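Local structure of NTP_transf_2 domain-containing protein (Capnocytophaga granulosa, 6WT9) at residues S31-V36 and S286-L291; V78-Q83 and L100-D105; N148-N153 and I191-D196; K243-K248 and N281-S286. The protein synthesizes the cyclic dinucleotide c-di-GMP from two GTP molecules as a second messenger that sets off abortive infection in a bacterial CBASS antiphage defence. All coordinates share one frame; numbering follows the deposited sequence.

Interaction 1 (S31-V36 and S286-L291); sequences SDNPDV and SNKYQL
The Lys-288 side chain leaves with CG between its backbone N and carbonyl carbon (chi1 48°) and then runs fully extended, while Tyr-289 places CG anti to its carbonyl carbon; the CB atoms of both residues point toward the 31-36 segment. The lysine CG lies over the centre of one face of the tyrosine ring. At the far end, Lys-288 NZ donates to Asn-33 OD1 over 2.6 Å, approaching the amide from 31° outside its plane. The same ammonium makes a longer salt bridge to Asp-35 OD1 at 3.3 Å, using the syn lone pair. Asp-35 meets Lys-288 and Tyr-289 tip to tip, and its other oxygen accepts the phenol: Tyr-289 OH to Asp-35 OD2 is 2.6 Å, with the donor 35° out of the carboxylate plane. One carboxylate is therefore shared by two neighbouring residues, an oxygen apiece, and the nearby positive charge would tend to keep it ionised. Val-36 CG1 closes in on Tyr-289 OH at 3.2 Å, its side chain crossing the tyrosine at about a right angle. Thr-46 of helix 40-49 also bonds the phenol. Asn-287 OD1 accepts from Gln-290 N at 2.9 Å, and Gln-290 OE1 accepts in return from Asn-287 N. The contact thus joins the turn that follows helix 23-32 to an Asx motif just ahead of helix 291-304.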
# COMPACT_ATOMS: atom_id res chain seq x y z
N SER A 31 -5.55 -6.09 24.60
CA SER A 31 -4.54 -6.77 25.41
C SER A 31 -3.15 -6.22 25.13
O SER A 31 -2.38 -5.97 26.07
CB SER A 31 -4.59 -8.27 25.15
OG SER A 31 -3.53 -8.94 25.82
N ASP A 32 -2.81 -6.01 23.86
CA ASP A 32 -1.50 -5.48 23.51
C ASP A 32 -1.38 -3.99 23.81
O ASP A 32 -0.25 -3.48 23.85
CB ASP A 32 -1.21 -5.72 22.03
CG ASP A 32 -1.03 -7.19 21.70
OD1 ASP A 32 -1.11 -8.03 22.62
OD2 ASP A 32 -0.81 -7.51 20.51
N ASN A 33 -2.49 -3.29 24.01
CA ASN A 33 -2.48 -1.85 24.24
C ASN A 33 -3.45 -1.51 25.36
O ASN A 33 -4.47 -0.84 25.14
CB ASN A 33 -2.83 -1.09 22.96
CG ASN A 33 -1.92 -1.44 21.81
OD1 ASN A 33 -0.82 -0.88 21.68
ND2 ASN A 33 -2.36 -2.35 20.95
N PRO A 34 -3.16 -1.93 26.59
CA PRO A 34 -4.08 -1.65 27.70
C PRO A 34 -4.19 -0.17 28.05
O PRO A 34 -5.10 0.20 28.80
CB PRO A 34 -3.48 -2.44 28.87
CG PRO A 34 -2.03 -2.51 28.56
CD PRO A 34 -1.94 -2.61 27.06
N ASP A 35 -3.31 0.68 27.51
CA ASP A 35 -3.34 2.10 27.87
C ASP A 35 -4.46 2.85 27.17
O ASP A 35 -4.87 3.92 27.63
CB ASP A 35 -2.00 2.75 27.54
CG ASP A 35 -1.64 2.64 26.07
OD1 ASP A 35 -1.68 1.51 25.53
OD2 ASP A 35 -1.34 3.67 25.44
N VAL A 36 -4.97 2.32 26.06
CA VAL A 36 -5.90 3.06 25.22
C VAL A 36 -7.30 3.02 25.83
O VAL A 36 -8.21 3.72 25.36
CB VAL A 36 -5.91 2.51 23.78
CG1 VAL A 36 -4.49 2.47 23.25
CG2 VAL A 36 -6.53 1.12 23.75
N SER A 286 11.17 5.85 19.28
CA SER A 286 9.90 6.50 19.56
C SER A 286 8.79 5.47 19.75
O SER A 286 8.75 4.45 19.06
CB SER A 286 9.53 7.45 18.42
OG SER A 286 10.59 8.36 18.18
N ASN A 287 7.89 5.74 20.69
CA ASN A 287 6.72 4.90 20.86
C ASN A 287 5.66 5.28 19.83
O ASN A 287 5.84 6.20 19.02
CB ASN A 287 6.19 4.97 22.30
CG ASN A 287 5.69 6.36 22.69
OD1 ASN A 287 4.94 7.01 21.96
ND2 ASN A 287 6.10 6.82 23.87
N LYS A 288 4.53 4.56 19.86
CA LYS A 288 3.50 4.75 18.84
C LYS A 288 2.98 6.18 18.83
O LYS A 288 2.78 6.76 17.76
CB LYS A 288 2.36 3.75 19.07
CG LYS A 288 1.89 3.69 20.51
CD LYS A 288 0.81 2.64 20.71
CE LYS A 288 0.40 2.55 22.17
NZ LYS A 288 -0.71 1.59 22.39
N TYR A 289 2.76 6.77 20.01
CA TYR A 289 2.18 8.10 20.06
C TYR A 289 3.18 9.16 19.61
O TYR A 289 2.80 10.14 18.96
CB TYR A 289 1.68 8.40 21.48
CG TYR A 289 0.65 7.41 21.95
CD1 TYR A 289 -0.32 6.92 21.08
CD2 TYR A 289 0.65 6.95 23.26
CE1 TYR A 289 -1.26 6.01 21.50
CE2 TYR A 289 -0.30 6.04 23.69
CZ TYR A 289 -1.25 5.57 22.80
OH TYR A 289 -2.19 4.67 23.23
N GLN A 290 4.46 8.98 19.93
CA GLN A 290 5.48 9.94 19.54
C GLN A 290 5.74 9.94 18.04
O GLN A 290 6.41 10.86 17.55
CB GLN A 290 6.78 9.64 20.29
CG GLN A 290 6.66 9.83 21.80
CD GLN A 290 7.77 9.14 22.56
OE1 GLN A 290 8.40 8.20 22.06
NE2 GLN A 290 8.03 9.60 23.78
N LEU A 291 5.23 8.96 17.30
CA LEU A 291 5.35 8.99 15.85
C LEU A 291 4.52 10.10 15.22
O LEU A 291 4.82 10.53 14.10
CB LEU A 291 4.96 7.64 15.25
CG LEU A 291 5.79 6.43 15.70
CD1 LEU A 291 5.24 5.15 15.10
CD2 LEU A 291 7.25 6.62 15.32

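Interaction 2 (V78-Q83 and L100-D105)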
# COMPACT_ATOMS: atom_id res chain seq x y z
N VAL A 78 6.21 -17.76 -18.22
CA VAL A 78 5.90 -16.64 -17.34
C VAL A 78 6.31 -17.00 -15.91
O VAL A 78 6.43 -18.17 -15.54
CB VAL A 78 4.41 -16.25 -17.36
CG1 VAL A 78 4.00 -15.78 -18.75
CG2 VAL A 78 3.54 -17.42 -16.92
N GLU A 79 6.53 -15.96 -15.11
CA GLU A 79 6.75 -16.11 -13.68
C GLU A 79 5.79 -15.18 -12.94
O GLU A 79 5.45 -14.10 -13.43
CB GLU A 79 8.20 -15.81 -13.29
CG GLU A 79 8.62 -14.36 -13.41
CD GLU A 79 10.06 -14.16 -13.01
OE1 GLU A 79 10.96 -14.55 -13.79
OE2 GLU A 79 10.31 -13.62 -11.91
N TYR A 80 5.36 -15.61 -11.77
CA TYR A 80 4.31 -14.93 -11.01
C TYR A 80 4.91 -14.27 -9.78
O TYR A 80 5.59 -14.92 -8.98
CB TYR A 80 3.22 -15.92 -10.60
CG TYR A 80 2.58 -16.63 -11.77
CD1 TYR A 80 1.50 -16.08 -12.45
CD2 TYR A 80 3.07 -17.86 -12.21
CE1 TYR A 80 0.92 -16.73 -13.52
CE2 TYR A 80 2.49 -18.52 -13.28
CZ TYR A 80 1.42 -17.94 -13.93
OH TYR A 80 0.84 -18.59 -15.00
N GLN A 81 4.66 -12.97 -9.64
CA GLN A 81 5.05 -12.21 -8.46
C GLN A 81 3.85 -11.39 -7.98
O GLN A 81 2.84 -11.27 -8.67
CB GLN A 81 6.24 -11.29 -8.74
CG GLN A 81 7.50 -12.01 -9.20
CD GLN A 81 7.98 -13.05 -8.20
OE1 GLN A 81 7.77 -12.92 -7.00
NE2 GLN A 81 8.63 -14.09 -8.71
N TYR A 82 3.99 -10.83 -6.78
CA TYR A 82 2.93 -10.04 -6.17
C TYR A 82 3.43 -8.63 -5.87
O TYR A 82 4.60 -8.42 -5.54
CB TYR A 82 2.41 -10.69 -4.89
CG TYR A 82 1.71 -12.01 -5.12
CD1 TYR A 82 2.39 -13.21 -5.00
CD2 TYR A 82 0.37 -12.05 -5.48
CE1 TYR A 82 1.76 -14.42 -5.21
CE2 TYR A 82 -0.28 -13.25 -5.70
CZ TYR A 82 0.42 -14.44 -5.56
OH TYR A 82 -0.22 -15.63 -5.78
N GLN A 83 2.52 -7.67 -6.00
CA GLN A 83 2.76 -6.30 -5.57
C GLN A 83 1.51 -5.81 -4.86
O GLN A 83 0.44 -6.41 -4.97
CB GLN A 83 3.12 -5.38 -6.74
CG GLN A 83 1.95 -5.08 -7.67
CD GLN A 83 2.31 -4.12 -8.78
OE1 GLN A 83 3.43 -3.62 -8.85
NE2 GLN A 83 1.36 -3.85 -9.66
N LEU A 100 -1.48 -9.43 -8.84
CA LEU A 100 -0.69 -10.55 -9.33
C LEU A 100 0.01 -10.14 -10.62
O LEU A 100 -0.66 -9.84 -11.61
CB LEU A 100 -1.57 -11.78 -9.56
CG LEU A 100 -0.87 -12.96 -10.24
CD1 LEU A 100 0.20 -13.54 -9.33
CD2 LEU A 100 -1.89 -14.02 -10.63
N LEU A 101 1.34 -10.11 -10.59
CA LEU A 101 2.13 -9.75 -11.76
C LEU A 101 2.47 -11.00 -12.56
O LEU A 101 2.94 -11.99 -11.99
CB LEU A 101 3.41 -9.02 -11.34
CG LEU A 101 3.23 -7.57 -10.86
CD1 LEU A 101 4.53 -7.04 -10.29
CD2 LEU A 101 2.76 -6.70 -12.01
N VAL A 102 2.23 -10.95 -13.86
CA VAL A 102 2.55 -12.03 -14.78
C VAL A 102 3.68 -11.53 -15.67
O VAL A 102 3.46 -10.75 -16.60
CB VAL A 102 1.33 -12.47 -15.61
CG1 VAL A 102 1.68 -13.66 -16.48
CG2 VAL A 102 0.15 -12.78 -14.70
N ILE A 103 4.90 -11.98 -15.38
CA ILE A 103 6.11 -11.44 -16.00
C ILE A 103 6.69 -12.49 -16.93
O ILE A 103 6.93 -13.63 -16.52
CB ILE A 103 7.13 -11.01 -14.94
CG1 ILE A 103 6.42 -10.33 -13.77
CG2 ILE A 103 8.18 -10.09 -15.54
CD1 ILE A 103 7.35 -9.91 -12.64
N SER A 104 6.93 -12.10 -18.19
CA SER A 104 7.48 -13.02 -19.17
C SER A 104 8.96 -13.28 -18.91
O SER A 104 9.72 -12.37 -18.57
CB SER A 104 7.30 -12.46 -20.58
OG SER A 104 5.94 -12.46 -20.96
N ASP A 105 9.37 -14.54 -19.09
CA ASP A 105 10.76 -14.95 -18.90
C ASP A 105 11.67 -14.52 -20.05
O ASP A 105 12.85 -14.89 -20.04
CB ASP A 105 10.84 -16.46 -18.73
CG ASP A 105 9.89 -16.98 -17.66
OD1 ASP A 105 9.21 -16.15 -17.03
OD2 ASP A 105 9.82 -18.21 -17.47
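Leu-101 N donates to Gln-81 O over 2.7 Å, the shortest of four backbone bonds that zip strand 78-83 to strand 98-104. The return bond runs from Gln-81 N to Leu-101 O, and Glu-79 and Ile-103 form a second reciprocal pair. The tyrosines fall between, at non-hydrogen-bonded positions, where the backbone still makes CA-H...O contacts such as Tyr-80 CA to Leu-101 O at 3.4 Å. On the face bearing Val-78, Tyr-80, Tyr-82, Leu-100 and Val-102, the packing is largely apolar. Leu-100 has CG anti to its backbone N (chi1 173°), and its CD1 methyl lies over one face of the Tyr-82 ring, 4.1 Å from the centroid: a CH-pi contact. That methyl also touches Tyr-80 CB at 4.0 Å, so it meets both tyrosines. Tyr-80 and Val-102 lie side by side and point the same way, and Val-102 CG1 reaches Val-78 CB at 3.9 Å. Helix 54-71 packs on Tyr-80, Tyr-82 and Leu-100. On the other face, Ile-103 CD1 meets Gln-81 CG at 4.0 Å, and Phe-229 touches Gln-81, Leu-101 and Ile-103. The Gln-83 side chain crosses that of Leu-101 at about a right angle. This antiparallel pair belongs to the nucleotidyltransferase core sheet, where the first strand leads into a Gly-Ser sequence like the signature of that superfamily.

Interaction 3 (N148-N153 and I191-D196)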
# COMPACT_ATOMS: atom_id res chain seq x y z
N ASN A 148 4.09 -8.87 -28.66
CA ASN A 148 3.17 -9.94 -29.06
C ASN A 148 3.09 -11.04 -28.01
O ASN A 148 2.02 -11.62 -27.79
CB ASN A 148 3.59 -10.52 -30.41
CG ASN A 148 2.72 -10.01 -31.55
OD1 ASN A 148 1.53 -9.76 -31.36
ND2 ASN A 148 3.31 -9.85 -32.73
N ASP A 149 4.22 -11.34 -27.35
CA ASP A 149 4.19 -12.31 -26.26
C ASP A 149 3.34 -11.80 -25.10
O ASP A 149 2.63 -12.59 -24.45
CB ASP A 149 5.61 -12.62 -25.79
CG ASP A 149 5.67 -13.78 -24.82
OD1 ASP A 149 5.26 -14.90 -25.20
OD2 ASP A 149 6.12 -13.59 -23.67
N LEU A 150 3.39 -10.50 -24.82
CA LEU A 150 2.57 -9.92 -23.76
C LEU A 150 1.10 -9.83 -24.17
O LEU A 150 0.21 -10.02 -23.34
CB LEU A 150 3.10 -8.54 -23.37
CG LEU A 150 4.53 -8.51 -22.83
CD1 LEU A 150 4.85 -7.14 -22.26
CD2 LEU A 150 4.73 -9.58 -21.78
N LYS A 151 0.84 -9.53 -25.44
CA LYS A 151 -0.53 -9.52 -25.93
C LYS A 151 -1.17 -10.90 -25.83
O LYS A 151 -2.35 -11.02 -25.48
CB LYS A 151 -0.55 -9.01 -27.38
CG LYS A 151 -1.92 -9.04 -28.05
CD LYS A 151 -1.81 -8.57 -29.49
CE LYS A 151 -3.12 -8.75 -30.23
NZ LYS A 151 -3.06 -8.17 -31.60
N ASN A 152 -0.40 -11.95 -26.13
CA ASN A 152 -0.91 -13.31 -26.03
C ASN A 152 -1.25 -13.66 -24.58
O ASN A 152 -2.32 -14.21 -24.30
CB ASN A 152 0.10 -14.29 -26.61
CG ASN A 152 -0.30 -15.74 -26.41
OD1 ASN A 152 -1.30 -16.20 -26.95
ND2 ASN A 152 0.49 -16.48 -25.63
N ASN A 153 -0.34 -13.35 -23.65
CA ASN A 153 -0.60 -13.63 -22.24
C ASN A 153 -1.81 -12.86 -21.72
O ASN A 153 -2.54 -13.36 -20.87
CB ASN A 153 0.64 -13.29 -21.40
CG ASN A 153 1.76 -14.29 -21.60
OD1 ASN A 153 1.53 -15.43 -22.02
ND2 ASN A 153 2.98 -13.88 -21.29
N ILE A 191 -0.04 -7.77 -16.67
CA ILE A 191 0.85 -8.42 -17.62
C ILE A 191 2.06 -7.52 -17.83
O ILE A 191 1.92 -6.33 -18.12
CB ILE A 191 0.13 -8.70 -18.95
CG1 ILE A 191 -1.16 -9.47 -18.72
CG2 ILE A 191 1.05 -9.44 -19.92
CD1 ILE A 191 -0.97 -10.80 -18.01
N ALA A 192 3.26 -8.09 -17.69
CA ALA A 192 4.48 -7.30 -17.78
C ALA A 192 5.63 -8.18 -18.26
O ALA A 192 5.49 -9.39 -18.45
CB ALA A 192 4.81 -6.65 -16.43
N ASN A 193 6.79 -7.54 -18.47
CA ASN A 193 8.04 -8.24 -18.75
C ASN A 193 9.18 -7.47 -18.08
O ASN A 193 9.01 -6.33 -17.64
CB ASN A 193 8.28 -8.39 -20.25
CG ASN A 193 8.63 -7.08 -20.93
OD1 ASN A 193 8.15 -6.02 -20.53
ND2 ASN A 193 9.45 -7.15 -21.97
N TRP A 194 10.34 -8.11 -18.01
CA TRP A 194 11.51 -7.51 -17.39
C TRP A 194 12.15 -6.49 -18.33
O TRP A 194 12.22 -6.70 -19.54
CB TRP A 194 12.53 -8.58 -17.01
CG TRP A 194 12.04 -9.58 -16.02
CD1 TRP A 194 11.72 -10.88 -16.26
CD2 TRP A 194 11.80 -9.36 -14.63
NE1 TRP A 194 11.30 -11.49 -15.10
CE2 TRP A 194 11.34 -10.58 -14.09
CE3 TRP A 194 11.92 -8.25 -13.78
CZ2 TRP A 194 11.01 -10.72 -12.74
CZ3 TRP A 194 11.60 -8.39 -12.45
CH2 TRP A 194 11.15 -9.62 -11.94
N TYR A 195 12.63 -5.39 -17.75
CA TYR A 195 13.37 -4.39 -18.52
C TYR A 195 14.73 -4.95 -18.92
O TYR A 195 15.50 -5.41 -18.07
CB TYR A 195 13.53 -3.11 -17.70
CG TYR A 195 14.27 -2.00 -18.41
CD1 TYR A 195 13.61 -1.16 -19.30
CD2 TYR A 195 15.62 -1.79 -18.18
CE1 TYR A 195 14.29 -0.14 -19.95
CE2 TYR A 195 16.30 -0.78 -18.83
CZ TYR A 195 15.63 0.05 -19.71
OH TYR A 195 16.31 1.06 -20.35
N ASP A 196 15.02 -4.92 -20.22
CA ASP A 196 16.21 -5.59 -20.76
C ASP A 196 17.09 -4.64 -21.57
O ASP A 196 17.92 -5.10 -22.35
CB ASP A 196 15.80 -6.79 -21.61
CG ASP A 196 16.91 -7.82 -21.73
OD1 ASP A 196 17.96 -7.65 -21.08
OD2 ASP A 196 16.72 -8.81 -22.48
O HOH W 1 3.75 -11.45 -19.32
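This helix-on-sheet contact of the nucleotidyltransferase core packs Leu-150 and Asn-153 of helix 147-164 on Ile-191, Ala-192 and Asn-193 of strand 185-194. Helix 147-164 lies in the chain connection between strands 98-104 and 185-194, which are parallel neighbours in the sheet. Within the segments, the axes of helix and strand run at 148° to one another and come within 8.4 Å, a close packing without direct hydrogen bonds. Leu-150 does most of the touching. Its CG stands anti to the carbonyl carbon (chi1 -61°). At the end of the side chain, Leu-150 CD2 rests 3.4 Å from Ala-192 O and also 4.0 Å from Asn-193 CB, where CD1 joins it. The leucine crosses the Asn-193 side chain at about a right angle. Ile-191 points its CB toward the helix and sets CG2 against two helical residues nearly one turn apart. That methyl comes closest to the helix backbone, with Ile-191 CG2 3.6 Å from Leu-150 O, and it also lies 4.1 Å from both Leu-150 CB and Asn-153 CB. Ser-104, on the adjoining strand, extends the seam: its hydroxyl bonds Asp-149 OD2, and Leu-150 and Asn-153 both touch it. The polar link between helix and strand is a single water. It accepts from Asn-153 ND2 at 3.2 Å and donates to Ala-192 O at 2.8 Å, so the carbonyl oxygen that touches Leu-150 CD2 is also hydrogen-bonded.

Interaction 4 (K243-K248 and N281-S286)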
# COMPACT_ATOMS: atom_id res chain seq x y z
N LYS A 243 11.92 -1.80 13.89
CA LYS A 243 10.98 -2.65 14.62
C LYS A 243 9.53 -2.28 14.31
O LYS A 243 8.69 -2.15 15.20
CB LYS A 243 11.25 -2.61 16.12
CG LYS A 243 12.59 -3.18 16.54
CD LYS A 243 13.67 -2.11 16.63
CE LYS A 243 14.93 -2.65 17.28
NZ LYS A 243 15.95 -1.58 17.47
N GLY A 244 9.24 -2.11 13.02
CA GLY A 244 7.89 -1.87 12.57
C GLY A 244 7.42 -0.43 12.59
O GLY A 244 6.27 -0.17 12.21
N ARG A 245 8.27 0.51 13.00
CA ARG A 245 7.82 1.89 13.16
C ARG A 245 7.51 2.56 11.82
O ARG A 245 6.59 3.38 11.74
CB ARG A 245 8.86 2.70 13.93
CG ARG A 245 8.92 2.37 15.42
CD ARG A 245 10.17 2.94 16.06
NE ARG A 245 10.20 2.76 17.50
CZ ARG A 245 10.68 1.68 18.11
NH1 ARG A 245 11.18 0.68 17.40
NH2 ARG A 245 10.66 1.60 19.44
N LEU A 246 8.27 2.23 10.77
CA LEU A 246 8.00 2.81 9.46
C LEU A 246 6.61 2.44 8.97
O LEU A 246 5.90 3.28 8.39
CB LEU A 246 9.06 2.36 8.45
CG LEU A 246 8.79 2.77 7.00
CD1 LEU A 246 8.79 4.28 6.85
CD2 LEU A 246 9.79 2.13 6.05
N LYS A 247 6.19 1.19 9.18
CA LYS A 247 4.88 0.77 8.71
C LYS A 247 3.76 1.38 9.54
O LYS A 247 2.68 1.66 9.01
CB LYS A 247 4.78 -0.75 8.72
CG LYS A 247 5.73 -1.43 7.74
CD LYS A 247 5.58 -2.94 7.75
CE LYS A 247 6.63 -3.60 6.88
NZ LYS A 247 6.43 -5.07 6.81
N LYS A 248 3.99 1.60 10.84
CA LYS A 248 2.99 2.29 11.66
C LYS A 248 2.70 3.68 11.10
O LYS A 248 1.54 4.08 10.99
CB LYS A 248 3.47 2.39 13.11
CG LYS A 248 3.20 1.15 13.95
CD LYS A 248 3.53 1.40 15.41
CE LYS A 248 3.27 0.17 16.26
NZ LYS A 248 4.12 -0.97 15.85
N ASN A 281 17.26 7.85 12.57
CA ASN A 281 17.67 8.33 13.89
C ASN A 281 16.67 9.28 14.53
O ASN A 281 16.80 9.58 15.72
CB ASN A 281 19.04 9.02 13.79
CG ASN A 281 19.03 10.20 12.84
OD1 ASN A 281 18.64 11.31 13.21
ND2 ASN A 281 19.45 9.96 11.61
N LYS A 282 15.67 9.75 13.78
CA LYS A 282 14.67 10.63 14.36
C LYS A 282 13.55 9.88 15.07
O LYS A 282 12.90 10.47 15.95
CB LYS A 282 14.07 11.54 13.28
CG LYS A 282 15.03 12.57 12.73
CD LYS A 282 14.31 13.57 11.85
CE LYS A 282 15.23 14.68 11.39
NZ LYS A 282 16.35 14.18 10.55
N TYR A 283 13.32 8.61 14.74
CA TYR A 283 12.24 7.86 15.37
C TYR A 283 12.67 6.47 15.80
O TYR A 283 11.81 5.59 15.98
CB TYR A 283 11.01 7.77 14.44
CG TYR A 283 11.24 7.02 13.14
CD1 TYR A 283 11.79 7.66 12.03
CD2 TYR A 283 10.87 5.69 13.01
CE1 TYR A 283 11.98 6.99 10.84
CE2 TYR A 283 11.07 5.00 11.82
CZ TYR A 283 11.62 5.66 10.74
OH TYR A 283 11.81 4.98 9.56
N LEU A 284 13.98 6.24 15.99
CA LEU A 284 14.49 4.91 16.30
C LEU A 284 13.82 4.32 17.54
O LEU A 284 13.39 3.17 17.54
CB LEU A 284 16.01 4.97 16.48
CG LEU A 284 16.89 3.77 16.11
CD1 LEU A 284 18.35 4.12 16.35
CD2 LEU A 284 16.52 2.50 16.86
N HIS A 285 13.72 5.12 18.61
CA HIS A 285 13.21 4.64 19.89
C HIS A 285 11.85 5.22 20.23
O HIS A 285 11.40 5.08 21.38
CB HIS A 285 14.21 4.96 21.00
CG HIS A 285 15.62 4.56 20.68
ND1 HIS A 285 15.98 3.27 20.39
CD2 HIS A 285 16.76 5.29 20.61
CE1 HIS A 285 17.27 3.21 20.15
NE2 HIS A 285 17.77 4.43 20.28
N SER A 286 11.17 5.85 19.28
CA SER A 286 9.90 6.50 19.56
C SER A 286 8.79 5.47 19.75
O SER A 286 8.75 4.45 19.06
CB SER A 286 9.53 7.45 18.42
OG SER A 286 10.59 8.36 18.18
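The carbonyl oxygen of Leu-284 sits over the centre of one face of the Arg-245 guanidinium: Leu-284 O stands 3.1 Å above the plane, close to CZ, yet forms no hydrogen bond with NE or NH1. The attraction there is probably electrostatic, a partial negative charge facing the delocalised cation. The directed bond lies at the edge. Arg-245 NE donates to Ser-286 O over 2.7 Å with an N-H...O angle of 162°, meeting a lone pair in the carbonyl plane and lying nearly in the plane of the guanidinium itself. NH1 bonds Thr-242 O, so two hydrogen bonds fix the rotation of the group. The extended chain from CG to NE also brings Arg-245 CD to 3.1 Å from Tyr-283 O, and one arginine thereby meets three carbonyls of a loop without regular structure. The helix that carries it starts in a tight junction: Lys-243, with positive phi, is the C-prime residue of a Schellman motif closing helix 228-241, and Gly-244 is already the N-cap of helix 245-259. The Tyr-283 ring turns an edge to the Arg-245 side chain at the helix start, with Tyr-283 CD2 at 3.7 Å from Arg-245 CB, and Tyr-283 OH lies 4.0 Å from Leu-246 CB. Arg-238 and Ile-294 also touch Tyr-283. Farther out, Lys-243 NZ approaches Leu-284 CD2 at 4.2 Å.

Overall arrangement
From the N terminus, interaction 1 opens first, at 31-36, and closes only at 286-291, so the other three contacts all fall within its long loop. Interaction 2 closes a short loop inside the nucleotidyltransferase core, interaction 3 follows with a longer one, and interaction 4 comes last; these three run in series and none cross. Interactions 2 and 3 touch, with centres 10 Å apart, because strands 98-104 and 185-194 are neighbours in one sheet. Interactions 1 and 4 share Ser-286: the first ties the end of helix 23-32 to the loop before helix 291-304, the second ties the start of helix 245-259 to that loop. Interactions 1 and 3 stand 46 Å apart between centres.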